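Local coordinates for protein Tox3 (Phaeosphaeria nodorum, PDB 6WES) that acts as a secreted necrotrophic effector (toxin) of a fungal wheat pathogen, probably promoting disease in hosts that carry the sensitivity gene Snn3, at residues A[34-37]-A[38-41]. Sequence-based numbering, arbitrary orientation.
Sequences PFET and DDGP
Glu-36 closes the turn with its backbone and its side chain: its carbonyl O accepts a hydrogen bond from the amide N of Asp-39 (3.0 Å). Its side-chain OE2 accepts another from the amide N of Asp-38 (2.9 Å). The first bond is nearly straight at the hydrogen (168°), although the donor stands well above the carbonyl plane; the second uses the anti lone pair of OE2. What brings the carboxylate back to the turn is a chain that leaves with CG anti to the backbone N (chi1 169°) and then bends at chi2 (54°). At the bend, Glu-36 CG packs against the carboxylate carbon CG of Asp-39, 3.4 Å away. On the Asp-38 side two acceptors come close, Glu-36 OE2 and Asp-38 OD2 lying 3.4 Å apart, a like-charge proximity that the N-terminal amine of Tyr-1 probably eases, since it is hydrogen-bonded to OE2. The same amine is also hydrogen-bonded to Thr-37 OG1. One residue before Glu-36, the ring of Phe-35 comes obliquely up to the limb that follows the turn, its CZ 3.8 Å from Gly-40 O. Gln-43 NE2 ties these limbs together, bonding both Glu-36 O and Gly-40 O. Gly-40 has a positive phi, a backbone conformation in which a side chain would press on the preceding carbonyl O and on Pro-41 CD. The arrangement is a type I beta turn, Glu-36 to Asp-39, leading off the end of strand 23-36 beside the N-terminal strand, at the periphery of the antiparallel beta-barrel fold.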
ATOM      1  N   PRO A  34      10.728  -1.753  15.805  1.00 10.54           N
ATOM      2  CA  PRO A  34      11.577  -2.018  16.966  1.00 11.11           C
ATOM      3  C   PRO A  34      10.816  -1.749  18.254  1.00 10.05           C
ATOM      4  O   PRO A  34       9.888  -0.934  18.302  1.00 11.49           O
ATOM      5  CB  PRO A  34      12.714  -0.995  16.820  1.00 11.70           C
ATOM      6  CG  PRO A  34      12.574  -0.382  15.435  1.00 14.40           C
ATOM      7  CD  PRO A  34      11.173  -0.598  15.013  1.00 12.93           C
ATOM      8  N   PHE A  35      11.225  -2.424  19.324  1.00  9.98           N
ATOM      9  CA  PHE A  35      10.578  -2.215  20.612  1.00  8.93           C
ATOM     10  C   PHE A  35      11.674  -2.204  21.668  1.00  9.97           C
ATOM     11  O   PHE A  35      12.448  -3.163  21.779  1.00 10.67           O
ATOM     12  CB  PHE A  35       9.556  -3.337  20.882  1.00 10.02           C
ATOM     13  CG  PHE A  35       8.831  -3.242  22.205  1.00 10.52           C
ATOM     14  CD1 PHE A  35       7.584  -2.675  22.291  1.00 11.37           C
ATOM     15  CD2 PHE A  35       9.385  -3.799  23.344  1.00 10.65           C
ATOM     16  CE1 PHE A  35       6.904  -2.606  23.516  1.00 11.76           C
ATOM     17  CE2 PHE A  35       8.726  -3.725  24.580  1.00 10.51           C
ATOM     18  CZ  PHE A  35       7.481  -3.140  24.657  1.00 11.26           C
ATOM     19  N   GLU A  36      11.726  -1.149  22.472  1.00  9.14           N
ATOM     20  CA  GLU A  36      12.712  -1.068  23.546  1.00  9.90           C
ATOM     21  C   GLU A  36      12.155  -1.748  24.789  1.00 10.74           C
ATOM     22  O   GLU A  36      11.171  -1.275  25.375  1.00 10.50           O
ATOM     23  CB  GLU A  36      13.055   0.397  23.823  1.00 10.91           C
ATOM     24  CG  GLU A  36      13.886   0.636  25.094  1.00 11.65           C
ATOM     25  CD  GLU A  36      15.173  -0.180  25.154  1.00 14.22           C
ATOM     26  OE1 GLU A  36      16.099   0.138  24.366  1.00 19.93           O
ATOM     27  OE2 GLU A  36      15.273  -1.083  25.997  1.00 15.19           O
ATOM     28  N   THR A  37      12.798  -2.846  25.212  1.00 10.22           N
ATOM     29  CA  THR A  37      12.244  -3.617  26.318  1.00 11.53           C
ATOM     30  C   THR A  37      12.262  -2.859  27.634  1.00 14.12           C
ATOM     31  O   THR A  37      11.527  -3.250  28.554  1.00 17.17           O
ATOM     32  CB  THR A  37      12.922  -4.986  26.478  1.00 12.33           C
ATOM     33  OG1 THR A  37      14.300  -4.797  26.802  1.00 14.34           O
ATOM     34  CG2 THR A  37      12.842  -5.787  25.196  1.00 13.21           C
ATOM     35  N   ASP A  38      13.047  -1.788  27.748  1.00 13.71           N
ATOM     36  CA  ASP A  38      13.051  -1.009  28.988  1.00 15.97           C
ATOM     37  C   ASP A  38      11.902  -0.001  29.072  1.00 17.68           C
ATOM     38  O   ASP A  38      11.665   0.541  30.158  1.00 21.31           O
ATOM     39  CB  ASP A  38      14.375  -0.236  29.150  1.00 17.96           C
ATOM     40  CG  ASP A  38      15.611  -1.143  29.284  1.00 25.48           C
ATOM     41  OD1 ASP A  38      15.489  -2.337  29.637  1.00 28.02           O
ATOM     42  OD2 ASP A  38      16.738  -0.631  29.056  1.00 25.48           O
ATOM     43  N   ASP A  39      11.187   0.280  27.973  1.00 15.31           N
ATOM     44  CA  ASP A  39      10.344   1.476  27.888  1.00 15.24           C
ATOM     45  C   ASP A  39       8.838   1.240  27.996  1.00 16.70           C
ATOM     46  O   ASP A  39       8.071   2.208  27.958  1.00 17.60           O
ATOM     47  CB  ASP A  39      10.647   2.259  26.612  1.00 17.44           C
ATOM     48  CG  ASP A  39      11.986   2.991  26.671  1.00 21.76           C
ATOM     49  OD1 ASP A  39      12.721   2.837  27.672  1.00 20.93           O
ATOM     50  OD2 ASP A  39      12.304   3.709  25.697  1.00 23.11           O
ATOM     51  N   GLY A  40       8.383   0.010  28.090  1.00 16.24           N
ATOM     52  CA  GLY A  40       7.005  -0.220  28.474  1.00 13.08           C
ATOM     53  C   GLY A  40       5.999  -0.156  27.341  1.00 12.06           C
ATOM     54  O   GLY A  40       6.312   0.152  26.186  1.00 13.94           O
ATOM     55  N   PRO A  41       4.742  -0.431  27.677  1.00 12.25           N
ATOM     56  CA  PRO A  41       3.727  -0.655  26.641  1.00 12.44           C
ATOM     57  C   PRO A  41       3.268   0.609  25.943  1.00 12.78           C
ATOM     58  O   PRO A  41       2.658   0.501  24.874  1.00 13.64           O
ATOM     59  CB  PRO A  41       2.572  -1.284  27.431  1.00 12.30           C
ATOM     60  CG  PRO A  41       2.750  -0.761  28.828  1.00 14.69           C
ATOM     61  CD  PRO A  41       4.223  -0.666  29.042  1.00 13.00           C
TER